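Local atomic coordinates of putative D-lactate dehydrogenase (Chlamydomonas reinhardtii, PDB entry 4ZGS), a protein that acts as the pyruvate reductase of the algal chloroplast, probably converting pyruvate to D-lactate with an NAD cofactor during fermentation. Residues 233-238 with 259-264; 106-111 with 126-131; 224-229 with 254-259. All coordinates share one frame; numbering follows the deposited sequence.

Following the chain from the N terminus, contact 2 comes first: residues 126-131 return beside 106-111 through helix 118-124, closing a short crossover at one edge, within this chain, of the five-strand parallel sheet. Contacts 1 and 3 come much later, in the Rossmann-type NAD-binding part, and they cross: the segments run 224-229, 233-238, 254-259, 259-264, with Lys259 common to both. Contact 1 joins two neighbouring strands of the six-strand sheet, and contact 3 ties the helix leading into the first of them to the loop leading into the second. Their centres lie about 9 Å apart, whereas contact 2 is centred about 34 Å from contact 1, across the centre of the chain.

Contact 1: 233-238 with 259-264; sequences DIVTLH and KGVMLI
Val261 lays CG2 against the backbone of Asp233, 3.5 Å from its O, and against the CG2 methyl of Val235. From here 259-264 runs parallel to 233-238, the two strand directions only 13° apart; strands 234-237 and 261-265, with helix 251-254 between them, form a beta-alpha-beta unit of the Rossmann-type NAD-binding domain. Met262 comes next and bonds through both its backbone groups: its N donates to Asp233 O at 2.9 Å, and its O receives Val235 N. Its side chain starts on the same face as Ile234, CB facing CG1 of that residue, but then leads away toward Asn151 of helix 136-151.

Leu263 falls on the other face. With CG anti to the backbone N (chi1 172°), it swings CD1 back across the strand gap, where the methyl meets Val235 CG1 at 3.9 Å and Leu237 CG at 4.1 Å. Ile264 restores the first face, its CB beside Thr236 OG1, while its N reaches Val235 O at 2.7 Å and its O takes Leu237 N.

That carbonyl has a second partner. A water donates to Ile264 O and to Leu237 O (2.6 Å) and accepts from Thr236 OG1 at 2.8 Å, a hydroxyl that also receives a weak bond from His238 NE2.

Strand 234-237 sits between neighbours: Val235 turns its N and O to 261-264, whereas Ile234 and Thr236 bond with strand 180-184. Along the strands, then, backbone bonds pair polar groups between aliphatic faces. At the C-terminal end, the side where Rossmann sheets bind their cofactor, the water bridges the two strand ends and gives their polar groups partners beyond the interstrand bonds.

Contact 2: 106-111 with 126-131; sequences IALRCA and VRVVRV
Ile106 and Val128 pair in parallel within a beta-alpha-beta crossover, strand 105-108 and strand 127-129 joined by helix 118-124, in the five-strand sheet of the catalytic part of the fold. Ile106 N donates to Arg127 O at 2.6 Å, and Ile106 O receives Val129 N. On one face Ile106 puts CD1 against Val126 CG1, and Leu108 CD2 presses on Val128 CG1; on the other, covered by helix 341-359, Ala107 CB meets Val129 CG1 at 3.9 Å, Ala107 touching Ile355 and Val129 touching Asn354.

Leu108 N still bonds to Val129 O at 3.1 Å. Past it the pairing changes: Val131 N bonds to Cys110 O at 2.9 Å. Here the loop nears the cofactor, with the Ala111 side chain about 5 Å from bound NAD. Arg130, with CG anti to the backbone N (chi1 168°) and its chain extended to NE, reaches alongside residues 110-111. NE makes the main bond, 2.7 Å to Ala111 O at the guanidinium edge; NH2 adds a weak bond to the same oxygen. An alanine in place of Arg130 would probably leave the Ala111 carbonyl without its charged donor. Arg130 CG itself sits 3.7 Å from Cys110 O.

Contact 3: 224-229 with 254-259; sequences SLDELL and IQKMKK
Leu229 and Met257 carry the buried part of this contact, their side chains meeting at an angle. The backbone sets Leu229 CB 4.0 Å from Met257 CG. With CG anti to the carbonyl carbon (chi1 -65°), Leu229 then brings CD2 nearly as close to the same atom, while CD1 faces the Lys256 chain at CE. Met257 runs straight to its sulfur and then bends (chi3 81°), carrying the CE methyl toward Val235. Its backbone also closes in, Met257 CA making a C-H contact with Leu229 O at 3.1 Å.

Farther out, Asp226 holds CG anti to its carbonyl carbon (chi1 -79°), pointing the carboxylate toward Lys256, which bends at chi3 and reaches it with its amine. A salt bridge is suggested, but NZ and OD1 of this pair are modelled too close together, so its geometry is doubtful. A type I turn from Ile254 to Met257, with Met257 N bonded to Ile254 O, puts Lys256 and Met257 beside the helix.

Helix 225-231 and this turn thus lie over the same face of the NAD-domain sheet: Leu228 and Met257 both rest on Val235 of strand 234-237, and Lys258 reaches the start of that strand by a salt bridge to Asp233.

Contact 1: 233-238 with 259-264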
ATOM      1  N   ASP A 233     -17.127 -15.485  20.944  1.00 53.52           N
ATOM      2  CA  ASP A 233     -15.810 -15.003  20.544  1.00 51.57           C
ATOM      3  C   ASP A 233     -15.956 -14.263  19.242  1.00 51.82           C
ATOM      4  O   ASP A 233     -15.205 -13.328  18.919  1.00 46.60           O
ATOM      5  CB  ASP A 233     -14.828 -16.159  20.361  1.00 52.29           C
ATOM      6  CG  ASP A 233     -14.576 -16.945  21.647  1.00 63.51           C
ATOM      7  OD1 ASP A 233     -14.182 -16.323  22.669  1.00 68.64           O
ATOM      8  OD2 ASP A 233     -14.739 -18.192  21.620  1.00 60.91           O
ATOM      9  N   ILE A 234     -16.935 -14.750  18.487  1.00 51.53           N
ATOM     10  CA  ILE A 234     -17.264 -14.269  17.163  1.00 45.61           C
ATOM     11  C   ILE A 234     -18.764 -14.136  16.982  1.00 46.85           C
ATOM     12  O   ILE A 234     -19.528 -15.078  17.273  1.00 48.38           O
ATOM     13  CB  ILE A 234     -16.753 -15.211  16.082  1.00 39.21           C
ATOM     14  CG1 ILE A 234     -15.266 -15.490  16.277  1.00 34.77           C
ATOM     15  CG2 ILE A 234     -17.020 -14.615  14.735  1.00 38.71           C
ATOM     16  CD1 ILE A 234     -14.739 -16.559  15.347  1.00 35.93           C
ATOM     17  N   VAL A 235     -19.166 -12.962  16.515  1.00 37.11           N
ATOM     18  CA  VAL A 235     -20.536 -12.659  16.164  1.00 41.50           C
ATOM     19  C   VAL A 235     -20.610 -12.253  14.705  1.00 43.26           C
ATOM     20  O   VAL A 235     -19.855 -11.379  14.259  1.00 47.13           O
ATOM     21  CB  VAL A 235     -21.101 -11.548  17.028  1.00 36.47           C
ATOM     22  CG1 VAL A 235     -22.464 -11.152  16.537  1.00 37.71           C
ATOM     23  CG2 VAL A 235     -21.181 -12.018  18.472  1.00 38.18           C
ATOM     24  N   THR A 236     -21.496 -12.900  13.952  1.00 38.37           N
ATOM     25  CA  THR A 236     -21.667 -12.573  12.541  1.00 40.91           C
ATOM     26  C   THR A 236     -23.116 -12.240  12.234  1.00 45.44           C
ATOM     27  O   THR A 236     -24.010 -13.043  12.483  1.00 58.29           O
ATOM     28  CB  THR A 236     -21.185 -13.712  11.639  1.00 48.20           C
ATOM     29  OG1 THR A 236     -21.507 -13.389  10.285  1.00 45.73           O
ATOM     30  CG2 THR A 236     -21.908 -15.022  11.985  1.00 57.09           C
ATOM     31  N   LEU A 237     -23.355 -11.041  11.714  1.00 35.14           N
ATOM     32  CA  LEU A 237     -24.712 -10.562  11.533  1.00 49.33           C
ATOM     33  C   LEU A 237     -25.245 -10.969  10.181  1.00 51.56           C
ATOM     34  O   LEU A 237     -24.623 -10.668   9.165  1.00 54.81           O
ATOM     35  CB  LEU A 237     -24.766  -9.044  11.674  1.00 51.79           C
ATOM     36  CG  LEU A 237     -24.099  -8.456  12.908  1.00 51.45           C
ATOM     37  CD1 LEU A 237     -24.284  -6.914  12.959  1.00 38.98           C
ATOM     38  CD2 LEU A 237     -24.658  -9.143  14.149  1.00 39.31           C
ATOM     39  N   HIS A 238     -26.292 -11.788  10.157  1.00 52.57           N
ATOM     40  CA  HIS A 238     -27.009 -12.042   8.905  1.00 46.87           C
ATOM     41  C   HIS A 238     -28.489 -11.631   8.817  1.00 55.05           C
ATOM     42  O   HIS A 238     -29.134 -11.871   7.798  1.00 60.41           O
ATOM     43  CB  HIS A 238     -26.792 -13.493   8.553  1.00 42.35           C
ATOM     44  CG  HIS A 238     -25.346 -13.811   8.363  1.00 39.61           C
ATOM     45  ND1 HIS A 238     -24.682 -13.577   7.179  1.00 41.17           N
ATOM     46  CD2 HIS A 238     -24.399 -14.208   9.251  1.00 38.24           C
ATOM     47  CE1 HIS A 238     -23.407 -13.895   7.321  1.00 40.32           C
ATOM     48  NE2 HIS A 238     -23.205 -14.280   8.571  1.00 37.92           N
ATOM     49  N   LYS A 259     -15.311  -9.523  25.945  1.00 55.01           N
ATOM     50  CA  LYS A 259     -14.142  -8.714  25.643  1.00 51.59           C
ATOM     51  C   LYS A 259     -13.220  -9.372  24.636  1.00 49.42           C
ATOM     52  O   LYS A 259     -12.724 -10.461  24.856  1.00 62.68           O
ATOM     53  CB  LYS A 259     -13.355  -8.394  26.920  1.00 57.43           C
ATOM     54  CG  LYS A 259     -12.098  -7.550  26.649  1.00 60.57           C
ATOM     55  CD  LYS A 259     -11.626  -6.796  27.888  1.00 61.03           C
ATOM     56  CE  LYS A 259     -10.501  -5.804  27.568  1.00 55.81           C
ATOM     57  NZ  LYS A 259     -10.110  -5.128  28.839  1.00 64.61           N
ATOM     58  N   GLY A 260     -12.953  -8.670  23.545  1.00 45.24           N
ATOM     59  CA  GLY A 260     -12.077  -9.196  22.521  1.00 42.53           C
ATOM     60  C   GLY A 260     -12.861  -9.799  21.381  1.00 43.68           C
ATOM     61  O   GLY A 260     -12.272 -10.351  20.451  1.00 46.53           O
ATOM     62  N   VAL A 261     -14.186  -9.654  21.434  1.00 42.28           N
ATOM     63  CA  VAL A 261     -15.056 -10.240  20.422  1.00 43.53           C
ATOM     64  C   VAL A 261     -14.739  -9.728  19.032  1.00 41.37           C
ATOM     65  O   VAL A 261     -14.438  -8.567  18.858  1.00 44.43           O
ATOM     66  CB  VAL A 261     -16.534  -9.935  20.672  1.00 44.19           C
ATOM     67  CG1 VAL A 261     -16.796  -8.435  20.569  1.00 42.52           C
ATOM     68  CG2 VAL A 261     -17.347 -10.640  19.617  1.00 47.38           C
ATOM     69  N   MET A 262     -14.787 -10.621  18.057  1.00 44.97           N
ATOM     70  CA  MET A 262     -14.694 -10.276  16.636  1.00 45.37           C
ATOM     71  C   MET A 262     -16.100 -10.132  16.084  1.00 46.62           C
ATOM     72  O   MET A 262     -16.886 -11.080  16.154  1.00 49.58           O
ATOM     73  CB  MET A 262     -13.935 -11.360  15.849  1.00 42.67           C
ATOM     74  CG  MET A 262     -13.980 -11.223  14.328  1.00 35.44           C
ATOM     75  SD  MET A 262     -12.856 -12.439  13.570  1.00 39.19           S
ATOM     76  CE  MET A 262     -11.330 -12.081  14.433  1.00 46.16           C
ATOM     77  N   LEU A 263     -16.426  -8.968  15.538  1.00 51.13           N
ATOM     78  CA  LEU A 263     -17.759  -8.716  14.977  1.00 49.46           C
ATOM     79  C   LEU A 263     -17.668  -8.703  13.468  1.00 49.66           C
ATOM     80  O   LEU A 263     -16.811  -8.048  12.922  1.00 49.84           O
ATOM     81  CB  LEU A 263     -18.321  -7.396  15.487  1.00 49.51           C
ATOM     82  CG  LEU A 263     -19.614  -6.888  14.878  1.00 50.52           C
ATOM     83  CD1 LEU A 263     -20.669  -7.958  15.067  1.00 51.39           C
ATOM     84  CD2 LEU A 263     -20.007  -5.614  15.600  1.00 44.31           C
ATOM     85  N   ILE A 264     -18.537  -9.460  12.800  1.00 55.91           N
ATOM     86  CA  ILE A 264     -18.553  -9.531  11.339  1.00 46.34           C
ATOM     87  C   ILE A 264     -19.891  -9.104  10.812  1.00 45.89           C
ATOM     88  O   ILE A 264     -20.915  -9.644  11.204  1.00 48.08           O
ATOM     89  CB  ILE A 264     -18.282 -10.921  10.833  1.00 39.32           C
ATOM     90  CG1 ILE A 264     -16.929 -11.395  11.346  1.00 31.64           C
ATOM     91  CG2 ILE A 264     -18.320 -10.926   9.326  1.00 28.18           C
ATOM     92  CD1 ILE A 264     -15.797 -10.559  10.875  1.00 33.18           C
TER
HETATM   93  O   HOH W   1     -22.086 -11.044   8.830  1.00 36.24           O

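Contact 2: 106-111 with 126-131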
ATOM      1  N   ILE A 106     -37.786  -2.130 -16.547  1.00 54.82           N
ATOM      2  CA  ILE A 106     -36.513  -1.919 -15.910  1.00 52.85           C
ATOM      3  C   ILE A 106     -36.108  -3.200 -15.219  1.00 54.05           C
ATOM      4  O   ILE A 106     -36.830  -3.686 -14.347  1.00 60.68           O
ATOM      5  CB  ILE A 106     -36.578  -0.746 -14.895  1.00 65.11           C
ATOM      6  CG1 ILE A 106     -36.578   0.597 -15.626  1.00 61.30           C
ATOM      7  CG2 ILE A 106     -35.410  -0.813 -13.889  1.00 65.25           C
ATOM      8  CD1 ILE A 106     -36.856   1.772 -14.728  1.00 63.89           C
ATOM      9  N   ALA A 107     -34.952  -3.747 -15.593  1.00 53.89           N
ATOM     10  CA  ALA A 107     -34.434  -4.956 -14.932  1.00 48.31           C
ATOM     11  C   ALA A 107     -33.224  -4.632 -14.079  1.00 50.00           C
ATOM     12  O   ALA A 107     -32.195  -4.174 -14.577  1.00 53.23           O
ATOM     13  CB  ALA A 107     -34.068  -6.028 -15.948  1.00 45.89           C
ATOM     14  N   LEU A 108     -33.359  -4.866 -12.783  1.00 53.14           N
ATOM     15  CA  LEU A 108     -32.258  -4.710 -11.865  1.00 51.05           C
ATOM     16  C   LEU A 108     -31.414  -5.986 -11.903  1.00 54.36           C
ATOM     17  O   LEU A 108     -31.946  -7.085 -11.797  1.00 62.95           O
ATOM     18  CB  LEU A 108     -32.765  -4.460 -10.439  1.00 53.04           C
ATOM     19  CG  LEU A 108     -33.390  -3.146  -9.925  1.00 56.15           C
ATOM     20  CD1 LEU A 108     -32.603  -1.879 -10.351  1.00 53.87           C
ATOM     21  CD2 LEU A 108     -34.842  -3.029 -10.278  1.00 51.87           C
ATOM     22  N   ARG A 109     -30.103  -5.816 -12.020  1.00 54.55           N
ATOM     23  CA  ARG A 109     -29.101  -6.879 -12.010  1.00 46.75           C
ATOM     24  C   ARG A 109     -28.800  -7.147 -10.551  1.00 47.88           C
ATOM     25  O   ARG A 109     -27.695  -7.572 -10.209  1.00 48.70           O
ATOM     26  CB  ARG A 109     -27.796  -6.492 -12.711  1.00 48.47           C
ATOM     27  CG  ARG A 109     -27.826  -6.000 -14.115  1.00 58.11           C
ATOM     28  CD  ARG A 109     -26.941  -4.740 -14.249  1.00 62.27           C
ATOM     29  NE  ARG A 109     -25.710  -4.943 -13.527  1.00 64.60           N
ATOM     30  CZ  ARG A 109     -24.832  -4.001 -13.202  1.00 66.36           C
ATOM     31  NH1 ARG A 109     -25.000  -2.738 -13.578  1.00 67.61           N
ATOM     32  NH2 ARG A 109     -23.765  -4.346 -12.495  1.00 66.35           N
ATOM     33  N   CYS A 110     -29.686  -6.680  -9.681  1.00 48.41           N
ATOM     34  CA  CYS A 110     -29.481  -6.772  -8.235  1.00 50.12           C
ATOM     35  C   CYS A 110     -30.800  -7.070  -7.509  1.00 51.86           C
ATOM     36  O   CYS A 110     -31.837  -7.152  -8.129  1.00 49.35           O
ATOM     37  CB  CYS A 110     -28.897  -5.455  -7.718  1.00 56.49           C
ATOM     38  SG  CYS A 110     -29.953  -4.037  -8.201  1.00 65.54           S
ATOM     39  N   ALA A 111     -30.771  -7.194  -6.191  1.00 61.21           N
ATOM     40  CA  ALA A 111     -32.011  -7.380  -5.459  1.00 68.32           C
ATOM     41  C   ALA A 111     -32.558  -6.093  -4.871  1.00 75.95           C
ATOM     42  O   ALA A 111     -33.735  -6.025  -4.541  1.00 78.63           O
ATOM     43  CB  ALA A 111     -31.790  -8.396  -4.319  1.00 70.84           C
ATOM     44  N   VAL A 126     -43.889   2.203 -16.877  1.00 87.52           N
ATOM     45  CA  VAL A 126     -42.672   1.410 -16.760  1.00 84.46           C
ATOM     46  C   VAL A 126     -42.814   0.301 -15.695  1.00 78.80           C
ATOM     47  O   VAL A 126     -43.257   0.565 -14.573  1.00 76.62           O
ATOM     48  CB  VAL A 126     -41.465   2.330 -16.417  1.00 66.57           C
ATOM     49  CG1 VAL A 126     -40.140   1.526 -16.321  1.00 63.26           C
ATOM     50  CG2 VAL A 126     -41.366   3.465 -17.435  1.00 69.91           C
ATOM     51  N   ARG A 127     -42.441  -0.932 -16.043  1.00 74.99           N
ATOM     52  CA  ARG A 127     -42.508  -2.046 -15.094  1.00 71.42           C
ATOM     53  C   ARG A 127     -41.102  -2.401 -14.638  1.00 67.26           C
ATOM     54  O   ARG A 127     -40.160  -2.389 -15.438  1.00 68.17           O
ATOM     55  CB  ARG A 127     -43.181  -3.267 -15.712  1.00 72.41           C
ATOM     56  CG  ARG A 127     -44.551  -2.973 -16.240  1.00 77.59           C
ATOM     57  CD  ARG A 127     -45.169  -4.176 -16.884  1.00 80.08           C
ATOM     58  NE  ARG A 127     -45.405  -5.264 -15.952  1.00 80.00           N
ATOM     59  CZ  ARG A 127     -45.951  -6.421 -16.312  1.00 84.27           C
ATOM     60  NH1 ARG A 127     -46.316  -6.613 -17.575  1.00 86.06           N
ATOM     61  NH2 ARG A 127     -46.153  -7.376 -15.415  1.00 85.36           N
ATOM     62  N   VAL A 128     -40.973  -2.721 -13.356  1.00 60.64           N
ATOM     63  CA  VAL A 128     -39.687  -3.010 -12.767  1.00 57.89           C
ATOM     64  C   VAL A 128     -39.562  -4.484 -12.369  1.00 59.38           C
ATOM     65  O   VAL A 128     -40.397  -5.025 -11.638  1.00 59.08           O
ATOM     66  CB  VAL A 128     -39.421  -2.119 -11.541  1.00 60.20           C
ATOM     67  CG1 VAL A 128     -38.063  -2.435 -10.957  1.00 52.74           C
ATOM     68  CG2 VAL A 128     -39.497  -0.636 -11.918  1.00 57.30           C
ATOM     69  N   VAL A 129     -38.487  -5.119 -12.817  1.00 56.98           N
ATOM     70  CA  VAL A 129     -38.252  -6.504 -12.473  1.00 52.94           C
ATOM     71  C   VAL A 129     -36.877  -6.575 -11.775  1.00 58.42           C
ATOM     72  O   VAL A 129     -36.171  -5.575 -11.686  1.00 58.03           O
ATOM     73  CB  VAL A 129     -38.349  -7.372 -13.716  1.00 48.51           C
ATOM     74  CG1 VAL A 129     -36.994  -7.907 -14.112  1.00 44.74           C
ATOM     75  CG2 VAL A 129     -39.322  -8.484 -13.467  1.00 48.78           C
ATOM     76  N   ARG A 130     -36.507  -7.724 -11.228  1.00 60.28           N
ATOM     77  CA  ARG A 130     -35.454  -7.729 -10.210  1.00 54.54           C
ATOM     78  C   ARG A 130     -34.798  -9.087  -9.959  1.00 50.98           C
ATOM     79  O   ARG A 130     -35.357 -10.112 -10.311  1.00 48.38           O
ATOM     80  CB  ARG A 130     -36.133  -7.224  -8.949  1.00 54.60           C
ATOM     81  CG  ARG A 130     -35.456  -7.353  -7.663  1.00 60.00           C
ATOM     82  CD  ARG A 130     -36.566  -7.219  -6.593  1.00 66.44           C
ATOM     83  NE  ARG A 130     -36.069  -7.267  -5.220  1.00 72.57           N
ATOM     84  CZ  ARG A 130     -36.491  -8.119  -4.292  1.00 77.33           C
ATOM     85  NH1 ARG A 130     -37.429  -9.012  -4.572  1.00 72.66           N
ATOM     86  NH2 ARG A 130     -35.966  -8.074  -3.077  1.00 84.52           N
ATOM     87  N   VAL A 131     -33.605  -9.128  -9.383  1.00 48.93           N
ATOM     88  CA  VAL A 131     -33.123 -10.429  -8.913  1.00 51.18           C
ATOM     89  C   VAL A 131     -33.151 -10.566  -7.393  1.00 57.97           C
ATOM     90  O   VAL A 131     -32.274 -10.054  -6.706  1.00 64.51           O
ATOM     91  CB  VAL A 131     -31.715 -10.734  -9.391  1.00 45.61           C
ATOM     92  CG1 VAL A 131     -31.272 -12.083  -8.830  1.00 42.12           C
ATOM     93  CG2 VAL A 131     -31.663 -10.707 -10.902  1.00 44.41           C
TER

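Contact 3: 224-229 with 254-259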
ATOM      1  N   SER A 224     -30.983 -16.807  23.392  1.00 59.01           N
ATOM      2  CA  SER A 224     -31.400 -15.415  23.297  1.00 64.13           C
ATOM      3  C   SER A 224     -30.272 -14.522  22.742  1.00 64.03           C
ATOM      4  O   SER A 224     -29.088 -14.900  22.715  1.00 62.27           O
ATOM      5  CB  SER A 224     -31.909 -14.907  24.654  1.00 67.96           C
ATOM      6  OG  SER A 224     -30.860 -14.587  25.536  1.00 70.51           O
ATOM      7  N   LEU A 225     -30.653 -13.361  22.227  1.00 63.55           N
ATOM      8  CA  LEU A 225     -29.674 -12.437  21.672  1.00 59.59           C
ATOM      9  C   LEU A 225     -28.661 -12.036  22.756  1.00 57.47           C
ATOM     10  O   LEU A 225     -27.446 -12.061  22.524  1.00 53.80           O
ATOM     11  CB  LEU A 225     -30.370 -11.209  21.071  1.00 59.27           C
ATOM     12  CG  LEU A 225     -29.445 -10.229  20.351  1.00 55.97           C
ATOM     13  CD1 LEU A 225     -28.523 -10.959  19.413  1.00 51.80           C
ATOM     14  CD2 LEU A 225     -30.278  -9.249  19.601  1.00 60.17           C
ATOM     15  N   ASP A 226     -29.152 -11.700  23.946  1.00 62.21           N
ATOM     16  CA  ASP A 226     -28.260 -11.361  25.051  1.00 71.80           C
ATOM     17  C   ASP A 226     -27.311 -12.526  25.387  1.00 78.96           C
ATOM     18  O   ASP A 226     -26.135 -12.289  25.684  1.00 81.52           O
ATOM     19  CB  ASP A 226     -29.047 -10.979  26.309  1.00 80.91           C
ATOM     20  CG  ASP A 226     -29.588  -9.557  26.263  1.00 88.42           C
ATOM     21  OD1 ASP A 226     -29.038  -8.728  25.512  1.00 87.81           O
ATOM     22  OD2 ASP A 226     -30.528  -9.250  27.036  1.00 94.97           O
ATOM     23  N   GLU A 227     -27.814 -13.769  25.306  1.00 76.69           N
ATOM     24  CA  GLU A 227     -27.025 -14.982  25.613  1.00 73.62           C
ATOM     25  C   GLU A 227     -25.912 -15.229  24.604  1.00 67.61           C
ATOM     26  O   GLU A 227     -24.778 -15.576  24.972  1.00 66.50           O
ATOM     27  CB  GLU A 227     -27.926 -16.229  25.655  1.00 73.73           C
ATOM     28  CG  GLU A 227     -28.934 -16.275  26.797  1.00 84.12           C
ATOM     29  CD  GLU A 227     -29.912 -17.442  26.679  1.00 91.00           C
ATOM     30  OE1 GLU A 227     -30.374 -17.724  25.553  1.00 96.36           O
ATOM     31  OE2 GLU A 227     -30.235 -18.065  27.710  1.00 90.25           O
ATOM     32  N   LEU A 228     -26.251 -15.071  23.330  1.00 62.90           N
ATOM     33  CA  LEU A 228     -25.288 -15.236  22.260  1.00 60.64           C
ATOM     34  C   LEU A 228     -24.186 -14.170  22.347  1.00 59.32           C
ATOM     35  O   LEU A 228     -22.983 -14.483  22.227  1.00 56.21           O
ATOM     36  CB  LEU A 228     -26.003 -15.170  20.913  1.00 61.37           C
ATOM     37  CG  LEU A 228     -25.144 -15.203  19.658  1.00 57.58           C
ATOM     38  CD1 LEU A 228     -25.932 -15.797  18.515  1.00 52.98           C
ATOM     39  CD2 LEU A 228     -24.670 -13.757  19.336  1.00 42.93           C
ATOM     40  N   LEU A 229     -24.591 -12.926  22.604  1.00 58.50           N
ATOM     41  CA  LEU A 229     -23.621 -11.814  22.676  1.00 64.39           C
ATOM     42  C   LEU A 229     -22.663 -11.978  23.828  1.00 65.73           C
ATOM     43  O   LEU A 229     -21.500 -11.588  23.748  1.00 70.20           O
ATOM     44  CB  LEU A 229     -24.324 -10.464  22.822  1.00 58.50           C
ATOM     45  CG  LEU A 229     -25.177 -10.003  21.656  1.00 53.30           C
ATOM     46  CD1 LEU A 229     -25.885  -8.721  22.066  1.00 57.06           C
ATOM     47  CD2 LEU A 229     -24.310  -9.820  20.418  1.00 45.09           C
ATOM     48  N   ILE A 254     -23.028  -3.426  23.018  1.00 60.00           N
ATOM     49  CA  ILE A 254     -21.630  -3.785  22.877  1.00 59.14           C
ATOM     50  C   ILE A 254     -20.999  -4.133  24.232  1.00 65.73           C
ATOM     51  O   ILE A 254     -20.153  -5.026  24.304  1.00 67.39           O
ATOM     52  CB  ILE A 254     -20.838  -2.671  22.190  1.00 53.39           C
ATOM     53  CG1 ILE A 254     -21.102  -2.726  20.675  1.00 53.14           C
ATOM     54  CG2 ILE A 254     -19.370  -2.862  22.445  1.00 46.87           C
ATOM     55  CD1 ILE A 254     -20.476  -1.623  19.875  1.00 48.95           C
ATOM     56  N   GLN A 255     -21.431  -3.474  25.305  1.00 64.42           N
ATOM     57  CA  GLN A 255     -20.881  -3.778  26.628  1.00 69.06           C
ATOM     58  C   GLN A 255     -21.403  -5.108  27.164  1.00 72.86           C
ATOM     59  O   GLN A 255     -20.897  -5.597  28.166  1.00 77.00           O
ATOM     60  CB  GLN A 255     -21.155  -2.652  27.628  1.00 75.44           C
ATOM     61  CG  GLN A 255     -20.443  -1.355  27.257  1.00 86.87           C
ATOM     62  CD  GLN A 255     -18.936  -1.541  27.004  1.00 88.44           C
ATOM     63  OE1 GLN A 255     -18.240  -2.204  27.780  1.00 90.74           O
ATOM     64  NE2 GLN A 255     -18.442  -0.973  25.899  1.00 83.19           N
ATOM     65  N   LYS A 256     -22.437  -5.665  26.527  1.00 74.27           N
ATOM     66  CA  LYS A 256     -22.934  -7.002  26.875  1.00 68.28           C
ATOM     67  C   LYS A 256     -22.110  -8.103  26.215  1.00 64.22           C
ATOM     68  O   LYS A 256     -22.214  -9.264  26.593  1.00 72.41           O
ATOM     69  CB  LYS A 256     -24.400  -7.178  26.480  1.00 67.76           C
ATOM     70  CG  LYS A 256     -25.378  -6.348  27.291  1.00 76.43           C
ATOM     71  CD  LYS A 256     -26.810  -6.723  26.956  1.00 82.33           C
ATOM     72  CE  LYS A 256     -27.113  -6.438  25.497  1.00 89.29           C
ATOM     73  NZ  LYS A 256     -28.552  -6.638  25.168  1.00 91.73           N
ATOM     74  N   MET A 257     -21.305  -7.750  25.221  1.00 60.37           N
ATOM     75  CA  MET A 257     -20.510  -8.744  24.522  1.00 57.56           C
ATOM     76  C   MET A 257     -19.299  -9.164  25.328  1.00 63.08           C
ATOM     77  O   MET A 257     -19.042  -8.635  26.406  1.00 68.88           O
ATOM     78  CB  MET A 257     -20.070  -8.219  23.166  1.00 44.86           C
ATOM     79  CG  MET A 257     -21.225  -7.942  22.258  1.00 46.04           C
ATOM     80  SD  MET A 257     -20.734  -7.074  20.744  1.00 66.35           S
ATOM     81  CE  MET A 257     -20.116  -8.443  19.779  1.00 77.70           C
ATOM     82  N   LYS A 258     -18.562 -10.121  24.780  1.00 62.92           N
ATOM     83  CA  LYS A 258     -17.384 -10.687  25.421  1.00 60.83           C
ATOM     84  C   LYS A 258     -16.116  -9.957  24.977  1.00 57.19           C
ATOM     85  O   LYS A 258     -15.873  -9.789  23.769  1.00 55.30           O
ATOM     86  CB  LYS A 258     -17.295 -12.175  25.095  1.00 62.26           C
ATOM     87  CG  LYS A 258     -16.258 -12.921  25.882  1.00 64.48           C
ATOM     88  CD  LYS A 258     -16.303 -14.426  25.600  1.00 57.83           C
ATOM     89  CE  LYS A 258     -14.896 -14.926  25.411  1.00 62.60           C
ATOM     90  NZ  LYS A 258     -14.838 -16.365  25.134  1.00 74.57           N
ATOM     91  N   LYS A 259     -15.311  -9.523  25.945  1.00 55.01           N
ATOM     92  CA  LYS A 259     -14.142  -8.714  25.643  1.00 51.59           C
ATOM     93  C   LYS A 259     -13.220  -9.372  24.636  1.00 49.42           C
ATOM     94  O   LYS A 259     -12.724 -10.461  24.856  1.00 62.68           O
ATOM     95  CB  LYS A 259     -13.355  -8.394  26.920  1.00 57.43           C
ATOM     96  CG  LYS A 259     -12.098  -7.550  26.649  1.00 60.57           C
ATOM     97  CD  LYS A 259     -11.626  -6.796  27.888  1.00 61.03           C
ATOM     98  CE  LYS A 259     -10.501  -5.804  27.568  1.00 55.81           C
ATOM     99  NZ  LYS A 259     -10.110  -5.128  28.839  1.00 64.61           N
TER